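Long-range contact in lactate dehydrogenase (Eimeria maxima, PDB 6CT6), which probably interconverts pyruvate and lactate, with NADH giving the hydride for pyruvate reduction and NAD+ taking it back: residues B[33-47]-B[63-75]. Numbering follows the deposited sequence.
Sequences LGDVVLFDVVPNMPM and GITVYGSNSYECL. With NAI (1,4-dihydronicotinamide adenine dinucleotide), chain D.
Strands 35-39 and 66-69 run parallel, their axes 4.5 Å apart at closest approach and inclined by 22°, and are joined through helix 45-59 as a beta-alpha-beta crossover of the Rossmann fold, with 66-69 at the margin of the sheet. Val36 pairs with Val66 and Phe39 with Ser69 in a run of backbone bonds from Val36 N to Asp40 N. On the face under helix 45-59, Leu38 CD1 meets Val66 CG1 at 3.9 Å; Gly68 lies against the first turn of that helix, its CA 3.6 Å from Pro46 O. On the other face Cys74 SG packs against both Val37 CG2 (3.6 Å) and Phe39 CB.

Phe39, with CG anti to the backbone N (chi1 168°), carries its ring across to residues 70-72, where CE1 meets the backbone of Asn70 and Ser71. Its CZ rests 3.5 Å above one face of the Tyr72 ring, offset toward the rim, with the two planes inclined at 32°. The adenine of the bound NADH lies beside both rings: its N1A is at the edge of Phe39, and its N6A donates to Tyr72 OH. Just past the strand, Asp40 takes both adenosine ribose hydroxyls, O3B on OD1 and O2B on OD2, while OD2 also closes an Asx turn by accepting from Val42 N.

At the N-terminal end of strand 35-39, Asp35 OD1 receives Thr65 N from above the carboxylate plane and is also salt-bridged to Arg9; two waters link OD2 to Thr65 OG1 and Tyr67 OH. At the cofactor end, the Asn70 amide ties down the turn leading into helix 45-59. Its ND2 donates to Asp40 O and Val42 O, both at 2.8 Å, and its OD1 accepts Asn44 N at 3.1 Å, in the carbonyl plane and on a lone pair.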
loop_
_atom_site.group_PDB
_atom_site.type_symbol
_atom_site.label_atom_id
_atom_site.label_comp_id
_atom_site.label_asym_id
_atom_site.label_seq_id
_atom_site.Cartn_x
_atom_site.Cartn_y
_atom_site.Cartn_z
ATOM N N LEU B 33 1.133 9.167 11.311
ATOM C CA LEU B 33 2.476 9.693 11.509
ATOM C C LEU B 33 2.526 11.200 11.312
ATOM O O LEU B 33 3.308 11.885 11.981
ATOM C CB LEU B 33 3.451 8.997 10.561
ATOM C CG LEU B 33 4.922 9.361 10.739
ATOM C CD1 LEU B 33 5.388 9.079 12.165
ATOM C CD2 LEU B 33 5.759 8.590 9.743
ATOM N N GLY B 34 1.699 11.724 10.419
ATOM C CA GLY B 34 1.655 13.147 10.154
ATOM C C GLY B 34 0.885 13.398 8.880
ATOM O O GLY B 34 0.517 12.472 8.152
ATOM N N ASP B 35 0.624 14.676 8.626
ATOM C CA ASP B 35 0.015 15.059 7.361
ATOM C C ASP B 35 1.031 14.919 6.232
ATOM O O ASP B 35 2.245 15.004 6.442
ATOM C CB ASP B 35 -0.528 16.486 7.435
ATOM C CG ASP B 35 -1.819 16.578 8.236
ATOM O OD1 ASP B 35 -2.445 15.526 8.501
ATOM O OD2 ASP B 35 -2.215 17.707 8.594
ATOM N N VAL B 36 0.521 14.692 5.023
ATOM C CA VAL B 36 1.336 14.289 3.882
ATOM C C VAL B 36 0.971 15.144 2.679
ATOM O O VAL B 36 -0.209 15.440 2.457
ATOM C CB VAL B 36 1.125 12.797 3.542
ATOM C CG1 VAL B 36 1.935 12.391 2.313
ATOM C CG2 VAL B 36 1.471 11.916 4.728
ATOM N N VAL B 37 1.975 15.533 1.896
ATOM C CA VAL B 37 1.755 16.033 0.542
ATOM C C VAL B 37 2.404 15.069 -0.441
ATOM O O VAL B 37 3.604 14.777 -0.344
ATOM C CB VAL B 37 2.280 17.467 0.337
ATOM C CG1 VAL B 37 3.780 17.571 0.590
ATOM C CG2 VAL B 37 1.943 17.928 -1.080
ATOM N N LEU B 38 1.602 14.570 -1.374
ATOM C CA LEU B 38 2.085 13.793 -2.506
ATOM C C LEU B 38 2.361 14.757 -3.653
ATOM O O LEU B 38 1.426 15.289 -4.259
ATOM C CB LEU B 38 1.052 12.749 -2.916
ATOM C CG LEU B 38 1.011 11.435 -2.144
ATOM C CD1 LEU B 38 -0.279 10.709 -2.468
ATOM C CD2 LEU B 38 2.217 10.582 -2.493
ATOM N N PHE B 39 3.636 14.994 -3.944
ATOM C CA PHE B 39 4.030 15.892 -5.016
ATOM C C PHE B 39 4.496 15.092 -6.224
ATOM O O PHE B 39 5.204 14.090 -6.084
ATOM C CB PHE B 39 5.143 16.841 -4.571
ATOM C CG PHE B 39 5.774 17.588 -5.708
ATOM C CD1 PHE B 39 5.174 18.719 -6.232
ATOM C CD2 PHE B 39 6.960 17.147 -6.262
ATOM C CE1 PHE B 39 5.753 19.402 -7.286
ATOM C CE2 PHE B 39 7.544 17.824 -7.316
ATOM C CZ PHE B 39 6.940 18.950 -7.829
ATOM N N ASP B 40 4.098 15.541 -7.410
ATOM C CA ASP B 40 4.494 14.867 -8.638
ATOM C C ASP B 40 4.413 15.857 -9.791
ATOM O O ASP B 40 3.813 16.928 -9.681
ATOM C CB ASP B 40 3.619 13.641 -8.906
ATOM C CG ASP B 40 4.333 12.590 -9.728
ATOM O OD1 ASP B 40 4.751 11.572 -9.143
ATOM O OD2 ASP B 40 4.484 12.782 -10.957
ATOM N N VAL B 41 5.042 15.482 -10.904
ATOM C CA VAL B 41 4.996 16.291 -12.118
ATOM C C VAL B 41 3.869 15.866 -13.055
ATOM O O VAL B 41 3.526 16.619 -13.980
ATOM C CB VAL B 41 6.344 16.235 -12.863
ATOM C CG1 VAL B 41 7.438 16.856 -12.015
ATOM C CG2 VAL B 41 6.707 14.796 -13.231
ATOM N N VAL B 42 3.296 14.683 -12.854
ATOM C CA VAL B 42 2.136 14.238 -13.623
ATOM C C VAL B 42 0.927 15.044 -13.163
ATOM O O VAL B 42 0.620 15.053 -11.960
ATOM C CB VAL B 42 1.895 12.730 -13.451
ATOM C CG1 VAL B 42 0.621 12.293 -14.179
ATOM C CG2 VAL B 42 3.098 11.945 -13.958
ATOM N N PRO B 43 0.216 15.734 -14.056
ATOM C CA PRO B 43 -0.894 16.583 -13.604
ATOM C C PRO B 43 -2.009 15.765 -12.967
ATOM O O PRO B 43 -2.438 14.740 -13.504
ATOM C CB PRO B 43 -1.363 17.271 -14.894
ATOM C CG PRO B 43 -0.222 17.135 -15.847
ATOM C CD PRO B 43 0.405 15.828 -15.514
ATOM N N ASN B 44 -2.461 16.225 -11.797
ATOM C CA ASN B 44 -3.662 15.723 -11.130
ATOM C C ASN B 44 -3.537 14.321 -10.531
ATOM O O ASN B 44 -4.293 13.984 -9.613
ATOM C CB ASN B 44 -4.847 15.754 -12.102
ATOM C CG ASN B 44 -5.238 17.163 -12.492
ATOM O OD1 ASN B 44 -5.126 18.091 -11.692
ATOM N ND2 ASN B 44 -5.697 17.332 -13.728
ATOM N N MET B 45 -2.615 13.494 -11.024
ATOM C CA MET B 45 -2.499 12.136 -10.496
ATOM C C MET B 45 -2.298 12.114 -8.984
ATOM O O MET B 45 -2.996 11.344 -8.301
ATOM C CB MET B 45 -1.370 11.398 -11.224
ATOM C CG MET B 45 -1.135 9.965 -10.752
ATOM S SD MET B 45 -0.061 9.833 -9.300
ATOM C CE MET B 45 1.542 10.110 -10.050
ATOM N N PRO B 46 -1.392 12.900 -8.397
ATOM C CA PRO B 46 -1.270 12.880 -6.929
ATOM C C PRO B 46 -2.516 13.363 -6.211
ATOM O O PRO B 46 -2.740 12.978 -5.058
ATOM C CB PRO B 46 -0.064 13.795 -6.662
ATOM C CG PRO B 46 0.090 14.614 -7.894
ATOM C CD PRO B 46 -0.366 13.752 -9.021
ATOM N N MET B 47 -3.338 14.202 -6.852
ATOM C CA MET B 47 -4.599 14.605 -6.236
ATOM C C MET B 47 -5.584 13.445 -6.178
ATOM O O MET B 47 -6.363 13.341 -5.223
ATOM C CB MET B 47 -5.217 15.778 -6.996
ATOM C CG MET B 47 -4.502 17.114 -6.810
ATOM S SD MET B 47 -2.931 17.215 -7.695
ATOM C CE MET B 47 -2.717 18.989 -7.843
ATOM N N GLY B 63 -8.080 11.584 11.171
ATOM C CA GLY B 63 -8.200 12.735 10.300
ATOM C C GLY B 63 -6.889 13.168 9.681
ATOM O O GLY B 63 -6.691 14.356 9.406
ATOM N N ILE B 64 -5.979 12.217 9.461
ATOM C CA ILE B 64 -4.774 12.510 8.695
ATOM C C ILE B 64 -5.186 13.037 7.329
ATOM O O ILE B 64 -6.075 12.481 6.673
ATOM C CB ILE B 64 -3.897 11.252 8.567
ATOM C CG1 ILE B 64 -3.298 10.851 9.923
ATOM C CG2 ILE B 64 -2.792 11.453 7.525
ATOM C CD1 ILE B 64 -2.277 11.830 10.501
ATOM N N THR B 65 -4.548 14.119 6.894
ATOM C CA THR B 65 -4.827 14.719 5.597
ATOM C C THR B 65 -3.674 14.441 4.644
ATOM O O THR B 65 -2.513 14.713 4.969
ATOM C CB THR B 65 -5.052 16.229 5.721
ATOM O OG1 THR B 65 -6.125 16.483 6.639
ATOM C CG2 THR B 65 -5.412 16.831 4.366
ATOM N N VAL B 66 -3.997 13.896 3.474
ATOM C CA VAL B 66 -3.048 13.756 2.375
ATOM C C VAL B 66 -3.449 14.744 1.289
ATOM O O VAL B 66 -4.609 14.762 0.859
ATOM C CB VAL B 66 -3.012 12.318 1.825
ATOM C CG1 VAL B 66 -1.976 12.195 0.710
ATOM C CG2 VAL B 66 -2.706 11.323 2.935
ATOM N N TYR B 67 -2.500 15.576 0.870
ATOM C CA TYR B 67 -2.691 16.543 -0.199
ATOM C C TYR B 67 -1.955 16.077 -1.452
ATOM O O TYR B 67 -0.912 15.421 -1.369
ATOM C CB TYR B 67 -2.159 17.926 0.192
ATOM C CG TYR B 67 -2.636 18.488 1.518
ATOM C CD1 TYR B 67 -3.736 19.339 1.581
ATOM C CD2 TYR B 67 -1.963 18.203 2.700
ATOM C CE1 TYR B 67 -4.166 19.870 2.787
ATOM C CE2 TYR B 67 -2.386 18.729 3.912
ATOM C CZ TYR B 67 -3.488 19.564 3.948
ATOM O OH TYR B 67 -3.917 20.091 5.143
ATOM N N GLY B 68 -2.505 16.420 -2.612
ATOM C CA GLY B 68 -1.822 16.251 -3.892
ATOM C C GLY B 68 -1.424 17.606 -4.456
ATOM O O GLY B 68 -2.180 18.575 -4.347
ATOM N N SER B 69 -0.234 17.669 -5.053
ATOM C CA SER B 69 0.271 18.930 -5.581
ATOM C C SER B 69 1.162 18.683 -6.792
ATOM O O SER B 69 1.863 17.669 -6.877
ATOM C CB SER B 69 1.060 19.704 -4.522
ATOM O OG SER B 69 1.490 20.957 -5.027
ATOM N N ASN B 70 1.121 19.633 -7.732
ATOM C CA ASN B 70 2.046 19.686 -8.857
ATOM C C ASN B 70 3.011 20.862 -8.748
ATOM O O ASN B 70 3.672 21.205 -9.734
ATOM C CB ASN B 70 1.282 19.773 -10.181
ATOM C CG ASN B 70 0.467 18.530 -10.476
ATOM O OD1 ASN B 70 -0.730 18.615 -10.757
ATOM N ND2 ASN B 70 1.109 17.370 -10.426
ATOM N N SER B 71 3.109 21.487 -7.574
ATOM C CA SER B 71 3.917 22.686 -7.381
ATOM C C SER B 71 4.939 22.456 -6.278
ATOM O O SER B 71 4.587 21.998 -5.185
ATOM C CB SER B 71 3.044 23.891 -7.032
ATOM O OG SER B 71 3.844 24.973 -6.582
ATOM N N TYR B 72 6.200 22.789 -6.564
ATOM C CA TYR B 72 7.259 22.654 -5.569
ATOM C C TYR B 72 6.984 23.450 -4.298
ATOM O O TYR B 72 7.510 23.094 -3.238
ATOM C CB TYR B 72 8.602 23.103 -6.148
ATOM C CG TYR B 72 9.287 22.094 -7.042
ATOM C CD1 TYR B 72 9.665 20.849 -6.560
ATOM C CD2 TYR B 72 9.589 22.404 -8.361
ATOM C CE1 TYR B 72 10.303 19.934 -7.373
ATOM C CE2 TYR B 72 10.227 21.498 -9.181
ATOM C CZ TYR B 72 10.580 20.269 -8.682
ATOM O OH TYR B 72 11.219 19.373 -9.499
ATOM N N GLU B 73 6.191 24.522 -4.368
ATOM C CA GLU B 73 5.951 25.309 -3.163
ATOM C C GLU B 73 5.182 24.530 -2.105
ATOM O O GLU B 73 5.088 24.995 -0.964
ATOM C CB GLU B 73 5.200 26.604 -3.494
ATOM C CG GLU B 73 3.715 26.435 -3.753
ATOM C CD GLU B 73 3.098 27.664 -4.398
ATOM O OE1 GLU B 73 3.155 28.750 -3.782
ATOM O OE2 GLU B 73 2.572 27.549 -5.527
ATOM N N CYS B 74 4.641 23.357 -2.447
ATOM C CA CYS B 74 4.012 22.506 -1.448
ATOM C C CYS B 74 5.012 21.978 -0.429
ATOM O O CYS B 74 4.592 21.467 0.614
ATOM C CB CYS B 74 3.301 21.333 -2.126
ATOM S SG CYS B 74 4.393 19.986 -2.669
ATOM N N LEU B 75 6.315 22.087 -0.705
ATOM C CA LEU B 75 7.334 21.683 0.253
ATOM C C LEU B 75 7.460 22.653 1.416
ATOM O O LEU B 75 8.163 22.341 2.382
ATOM C CB LEU B 75 8.692 21.555 -0.439
ATOM C CG LEU B 75 8.807 20.502 -1.539
ATOM C CD1 LEU B 75 10.185 20.548 -2.180
ATOM C CD2 LEU B 75 8.532 19.114 -0.988
HETATM P PA NAI D . 7.562 5.335 -10.202
HETATM O O1A NAI D . 7.862 5.578 -11.664
HETATM O O2A NAI D . 6.332 4.549 -9.812
HETATM O O5B NAI D . 7.480 6.773 -9.489
HETATM C C5B NAI D . 8.388 7.814 -9.836
HETATM C C4B NAI D . 7.606 9.115 -9.878
HETATM O O4B NAI D . 8.471 10.253 -9.897
HETATM C C3B NAI D . 6.728 9.215 -11.122
HETATM O O3B NAI D . 5.357 9.299 -10.731
HETATM C C2B NAI D . 7.184 10.484 -11.819
HETATM O O2B NAI D . 6.110 11.204 -12.425
HETATM C C1B NAI D . 7.788 11.246 -10.655
HETATM N N9A NAI D . 8.682 12.366 -11.025
HETATM C C8A NAI D . 9.456 12.526 -12.117
HETATM N N7A NAI D . 10.113 13.717 -12.052
HETATM C C5A NAI D . 9.748 14.326 -10.909
HETATM C C6A NAI D . 10.048 15.591 -10.209
HETATM N N6A NAI D . 10.905 16.490 -10.733
HETATM N N1A NAI D . 9.438 15.821 -9.023
HETATM C C2A NAI D . 8.579 14.940 -8.474
HETATM N N3A NAI D . 8.263 13.776 -9.058
HETATM C C4A NAI D . 8.804 13.427 -10.245
HETATM O O3 NAI D . 8.866 4.657 -9.527
HETATM P PN NAI D . 8.905 3.928 -8.084
HETATM O O1N NAI D . 8.536 2.475 -8.268
HETATM O O2N NAI D . 8.157 4.777 -7.082
HETATM O O5D NAI D . 10.482 3.995 -7.761
HETATM C C5D NAI D . 11.099 5.266 -7.586
HETATM C C4D NAI D . 12.612 5.150 -7.461
HETATM O O4D NAI D . 12.980 4.346 -6.333
HETATM C C3D NAI D . 13.222 4.491 -8.688
HETATM O O3D NAI D . 14.396 5.214 -9.064
HETATM C C2D NAI D . 13.577 3.100 -8.217
HETATM O O2D NAI D . 14.649 2.511 -8.954
HETATM C C1D NAI D . 13.949 3.390 -6.772
HETATM N N1N NAI D . 14.016 2.236 -5.866
HETATM C C2N NAI D . 14.953 2.318 -4.920
HETATM C C3N NAI D . 15.145 1.331 -3.979
HETATM C C7N NAI D . 16.239 1.536 -2.973
HETATM O O7N NAI D . 16.734 2.646 -2.856
HETATM N N7N NAI D . 16.661 0.512 -2.242
HETATM C C4N NAI D . 14.288 0.093 -3.965
HETATM C C5N NAI D . 13.302 0.114 -5.042
HETATM C C6N NAI D . 13.198 1.178 -5.938
HETATM O O HOH W 1 -5.019 18.198 8.741
HETATM O O HOH W 2 -1.625 20.017 7.162
#